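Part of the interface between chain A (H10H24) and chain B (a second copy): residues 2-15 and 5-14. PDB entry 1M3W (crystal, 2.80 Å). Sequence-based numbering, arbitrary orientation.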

# COMPACT_ATOMS: atom_id res chain seq x y z
N GLY A 2 10.03 -15.29 16.96
CA GLY A 2 9.37 -14.17 17.71
C GLY A 2 9.32 -12.92 16.85
O GLY A 2 9.10 -13.01 15.64
N GLY A 3 9.53 -11.76 17.47
CA GLY A 3 9.47 -10.51 16.73
C GLY A 3 10.52 -10.41 15.65
O GLY A 3 10.36 -9.67 14.68
N GLY A 4 11.62 -11.14 15.82
CA GLY A 4 12.70 -11.10 14.85
C GLY A 4 12.23 -11.50 13.47
O GLY A 4 12.52 -10.81 12.49
N GLU A 5 11.51 -12.61 13.37
CA GLU A 5 11.01 -13.05 12.07
C GLU A 5 9.93 -12.09 11.59
O GLU A 5 9.93 -11.73 10.42
N ILE A 6 9.02 -11.71 12.48
CA ILE A 6 7.96 -10.80 12.13
C ILE A 6 8.53 -9.51 11.56
O ILE A 6 8.03 -8.99 10.55
N TRP A 7 9.54 -8.98 12.23
CA TRP A 7 10.17 -7.75 11.79
C TRP A 7 10.67 -7.89 10.36
O TRP A 7 10.35 -7.10 9.50
N LYS A 8 11.46 -8.93 10.12
CA LYS A 8 12.00 -9.17 8.79
C LYS A 8 10.92 -9.32 7.74
O LYS A 8 11.08 -8.84 6.61
N LEU A 9 9.82 -9.97 8.09
CA LEU A 9 8.74 -10.14 7.13
C LEU A 9 8.10 -8.79 6.77
O LEU A 9 7.79 -8.53 5.61
N HIS A 10 7.93 -7.92 7.76
CA HIS A 10 7.35 -6.62 7.50
C HIS A 10 8.33 -5.75 6.74
O HIS A 10 7.94 -4.99 5.85
N GLU A 11 9.62 -5.86 7.06
CA GLU A 11 10.59 -5.02 6.39
C GLU A 11 10.64 -5.40 4.93
O GLU A 11 10.98 -4.58 4.09
N GLU A 12 10.34 -6.66 4.66
CA GLU A 12 10.35 -7.19 3.30
C GLU A 12 9.22 -6.65 2.43
O GLU A 12 9.42 -6.34 1.26
N PHE A 13 8.02 -6.56 3.00
CA PHE A 13 6.86 -6.07 2.27
C PHE A 13 6.79 -4.55 2.23
O PHE A 13 6.17 -3.97 1.34
N LEU A 14 7.49 -3.92 3.16
CA LEU A 14 7.55 -2.48 3.21
C LEU A 14 8.34 -2.10 1.93
O LEU A 14 7.92 -1.26 1.12
N LYS A 15 9.44 -2.81 1.74
CA LYS A 15 10.32 -2.62 0.60
C LYS A 15 9.56 -2.94 -0.68
O LYS A 15 9.62 -2.17 -1.63
N GLU B 5 2.04 -8.36 22.04
CA GLU B 5 3.42 -7.95 21.84
C GLU B 5 3.64 -7.82 20.33
O GLU B 5 4.13 -6.80 19.83
N ILE B 6 3.25 -8.87 19.61
CA ILE B 6 3.38 -8.92 18.17
C ILE B 6 2.53 -7.82 17.55
O ILE B 6 2.78 -7.39 16.42
N TRP B 7 1.53 -7.36 18.29
CA TRP B 7 0.65 -6.31 17.80
C TRP B 7 1.39 -4.97 17.67
O TRP B 7 1.14 -4.21 16.75
N LYS B 8 2.29 -4.70 18.60
CA LYS B 8 3.06 -3.48 18.58
C LYS B 8 3.83 -3.42 17.27
O LYS B 8 3.90 -2.37 16.62
N LEU B 9 4.33 -4.57 16.84
CA LEU B 9 5.09 -4.65 15.60
C LEU B 9 4.22 -4.38 14.40
O LEU B 9 4.62 -3.65 13.50
N HIS B 10 3.03 -4.98 14.39
CA HIS B 10 2.10 -4.80 13.28
C HIS B 10 1.73 -3.33 13.15
O HIS B 10 1.70 -2.77 12.06
N GLU B 11 1.48 -2.70 14.28
CA GLU B 11 1.10 -1.30 14.29
C GLU B 11 2.24 -0.42 13.79
O GLU B 11 2.04 0.52 13.03
N GLU B 12 3.44 -0.76 14.21
CA GLU B 12 4.63 -0.03 13.84
C GLU B 12 4.80 0.08 12.35
O GLU B 12 5.26 1.11 11.85
N PHE B 13 4.44 -0.97 11.63
CA PHE B 13 4.60 -0.94 10.20
C PHE B 13 3.41 -0.42 9.42
O PHE B 13 3.57 0.09 8.32
N LEU B 14 2.21 -0.55 9.98
CA LEU B 14 1.04 -0.03 9.29
C LEU B 14 1.26 1.47 9.26
O LEU B 14 0.86 2.14 8.32

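Side-chain packing between two nearly parallel helices, residues 3-15 of chain A and 5-14 of chain B. Their axes approach to 10.3 Å with 16° between the N-to-C directions, and together the stretches bury 534 Å². The backbones are offset in number: G3(A) lies nearest I6(B), W7(A) nearest L9(B) and H10(A) nearest F13(B), so the nearest backbone pairs join different sequence positions, although I6 and H10 also touch their own counterparts through their side chains.

F13(B) covers the most surface. Its CA-to-CB bond points toward chain A, and with chi1 m (-75°) and chi2 89° the ring enters a hole formed by W7(A), H10(A), E11(A) and L14(A), a knob-into-hole fit in which residues on successive turns of one helix surround a side chain of the other. One face of the phenyl ring is covered by H10(A), whose CB stands 3.5 Å from the centroid of the F13(B) ring and 10° off its normal, a CH-pi contact. The ring's edge meets L14(A), with CD1 of L14(A) 3.9 Å from CD2 of F13(B), and also E11(A), whose OE2 lies 3.3 Å from CE2 of F13(B); there a carboxylate oxygen faces the ring's rim, where the C-H groups carry slight positive charge. At W7(A), the phenyl edge is directed at the face of the indole six-membered ring: centroids are 4.6 Å apart, planes are at 69°, and CZ of F13(B) comes within 3.4 Å of CZ3 of W7(A).

H10(A) covers the next largest area. Its CA-to-CB bond points toward chain B, with chi1 m (-67°) and chi2 172°. Besides the CB contact, its imidazole turns an edge to the F13(B) face in an offset edge-to-face arrangement, with ND1 of H10(A) 3.3 Å from CD1 of F13(B). The same ring reaches H10(B) (chi1 m), whose CB points sideways while its end comes nearer. The two imidazoles meet rim to rim with planes at 50°, CE1 of H10(A) being 2.9 Å from ND1 of H10(B). NE2 of H10(A) is 3.3 Å from that same ND1 of H10(B), and the geometry leaves a hydrogen bond there undecided.

W7(A) starts out sideways, but its t rotamer (chi1 174°, chi2 -84°) brings the indole to chain B. Beyond F13(B) over one face, its edge receives CD2 of L9(B), 4.1 Å from CE3 of W7(A), and OE1 of E12(B), 3.0 Å from CZ3 of W7(A). This last contact is to a ring carbon.

L9(B), whose CA-to-CB bond points toward chain A, with chi1 m and chi2 t, extends the apolar packing to the start of the chain A helix. Its CD1 lies 3.9 Å from CB of I6(A) and 3.5 Å from CA of G3(A), where the absence of a side chain matters: an ideal CB would sit only 3.2 Å from CD1 of L9(B). I6(A), m at both chi angles, also meets I6(B), its CG1 lying 4.2 Å from CG2 of I6(B). No clear hydrogen bond crosses between the stretches; aromatic and apolar contacts dominate.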

# COMPACT_ATOMS: atom_id res chain seq x y z
CB GLU A 5 10.42 -14.45 12.16
CG GLU A 5 11.32 -15.48 12.81
CD GLU A 5 12.60 -15.75 12.01
OE1 GLU A 5 13.37 -16.62 12.45
OE2 GLU A 5 12.83 -15.09 10.97
CB ILE A 6 7.08 -10.44 13.36
CG1 ILE A 6 6.51 -11.71 13.98
CG2 ILE A 6 5.90 -9.56 12.91
CD1 ILE A 6 5.75 -12.58 13.03
CB TRP A 7 11.32 -7.37 12.72
CG TRP A 7 12.09 -6.18 12.24
CD1 TRP A 7 13.11 -6.18 11.32
CD2 TRP A 7 11.81 -4.82 12.54
NE1 TRP A 7 13.47 -4.89 11.03
CE2 TRP A 7 12.70 -4.03 11.77
CE3 TRP A 7 10.91 -4.19 13.39
CZ2 TRP A 7 12.70 -2.65 11.81
CZ3 TRP A 7 10.90 -2.80 13.44
CH2 TRP A 7 11.80 -2.05 12.65
CB LYS A 8 12.88 -10.41 8.78
CG LYS A 8 14.22 -10.21 9.46
CD LYS A 8 15.18 -11.35 9.12
CE LYS A 8 14.69 -12.70 9.68
NZ LYS A 8 15.63 -13.80 9.27
CB LEU A 9 7.69 -11.10 7.69
CG LEU A 9 6.45 -11.30 6.82
CD1 LEU A 9 6.85 -12.00 5.55
CD2 LEU A 9 5.41 -12.10 7.56
CB HIS A 10 6.98 -5.94 8.82
CG HIS A 10 5.86 -6.62 9.55
ND1 HIS A 10 5.48 -6.26 10.83
CD2 HIS A 10 5.04 -7.64 9.20
CE1 HIS A 10 4.49 -7.04 11.23
NE2 HIS A 10 4.20 -7.88 10.25
CB GLU A 11 11.97 -5.22 7.00
CG GLU A 11 12.96 -4.18 6.51
CD GLU A 11 12.45 -2.75 6.71
OE1 GLU A 11 12.85 -1.87 5.92
OE2 GLU A 11 11.66 -2.49 7.66
CB GLU A 12 10.27 -8.72 3.34
CG GLU A 12 10.46 -9.40 2.01
CD GLU A 12 10.09 -10.87 2.05
OE1 GLU A 12 10.49 -11.56 3.03
OE2 GLU A 12 9.37 -11.35 1.15
CB PHE A 13 5.59 -6.66 2.84
CG PHE A 13 5.36 -8.07 2.41
CD1 PHE A 13 6.21 -9.08 2.85
CD2 PHE A 13 4.36 -8.37 1.51
CE1 PHE A 13 6.07 -10.38 2.37
CE2 PHE A 13 4.20 -9.67 1.01
CZ PHE A 13 5.07 -10.68 1.45
CB LEU A 14 8.34 -2.06 4.44
CG LEU A 14 8.02 -0.69 4.97
CD1 LEU A 14 6.62 -0.71 5.58
CD2 LEU A 14 9.05 -0.33 6.02
CB LYS A 15 11.54 -3.52 0.79
CG LYS A 15 12.69 -3.33 -0.17
CD LYS A 15 13.88 -4.20 0.29
CE LYS A 15 15.11 -4.06 -0.62
NZ LYS A 15 14.98 -4.77 -1.92
CB GLU B 5 4.37 -9.00 22.44
CG GLU B 5 5.85 -8.67 22.30
CD GLU B 5 6.77 -9.77 22.82
OE1 GLU B 5 6.64 -10.94 22.40
OE2 GLU B 5 7.64 -9.41 23.65
CB ILE B 6 2.91 -10.27 17.63
CG1 ILE B 6 3.65 -11.40 18.36
CG2 ILE B 6 3.15 -10.34 16.12
CD1 ILE B 6 3.14 -12.80 18.03
CB TRP B 7 -0.55 -6.14 18.73
CG TRP B 7 -1.37 -4.96 18.40
CD1 TRP B 7 -1.64 -3.89 19.21
CD2 TRP B 7 -2.01 -4.69 17.14
NE1 TRP B 7 -2.40 -2.96 18.53
CE2 TRP B 7 -2.64 -3.42 17.26
CE3 TRP B 7 -2.10 -5.38 15.93
CZ2 TRP B 7 -3.36 -2.85 16.21
CZ3 TRP B 7 -2.82 -4.80 14.88
CH2 TRP B 7 -3.44 -3.55 15.03
CB LYS B 8 4.03 -3.42 19.78
CG LYS B 8 3.36 -3.06 21.13
CD LYS B 8 4.25 -3.30 22.37
CE LYS B 8 4.46 -4.80 22.64
NZ LYS B 8 5.30 -5.14 23.84
CB LEU B 9 5.72 -6.02 15.45
CG LEU B 9 6.90 -6.32 16.36
CD1 LEU B 9 7.30 -7.76 16.22
CD2 LEU B 9 8.06 -5.42 16.00
CB HIS B 10 0.83 -5.62 13.51
CG HIS B 10 1.03 -7.10 13.41
ND1 HIS B 10 2.14 -7.66 12.82
CD2 HIS B 10 0.24 -8.13 13.80
CE1 HIS B 10 2.03 -8.98 12.85
NE2 HIS B 10 0.89 -9.29 13.43
CB GLU B 11 0.70 -0.92 15.72
CG GLU B 11 -0.11 0.35 15.86
CD GLU B 11 -0.72 0.41 17.24
OE1 GLU B 11 -1.64 -0.40 17.47
OE2 GLU B 11 -0.27 1.21 18.09
CB GLU B 12 5.86 -0.69 14.46
CG GLU B 12 7.18 -0.12 14.03
CD GLU B 12 8.32 -0.57 14.94
OE1 GLU B 12 9.50 -0.34 14.55
OE2 GLU B 12 8.04 -1.13 16.02
CB PHE B 13 5.04 -2.32 9.70
CG PHE B 13 6.49 -2.63 10.00
CD1 PHE B 13 6.86 -3.24 11.20
CD2 PHE B 13 7.50 -2.28 9.08
CE1 PHE B 13 8.21 -3.51 11.48
CE2 PHE B 13 8.86 -2.55 9.36
CZ PHE B 13 9.21 -3.16 10.55
CB LEU B 14 -0.25 -0.34 10.04
CG LEU B 14 -0.73 -1.79 10.00
CD1 LEU B 14 -1.69 -2.05 11.14
CD2 LEU B 14 -1.38 -2.06 8.65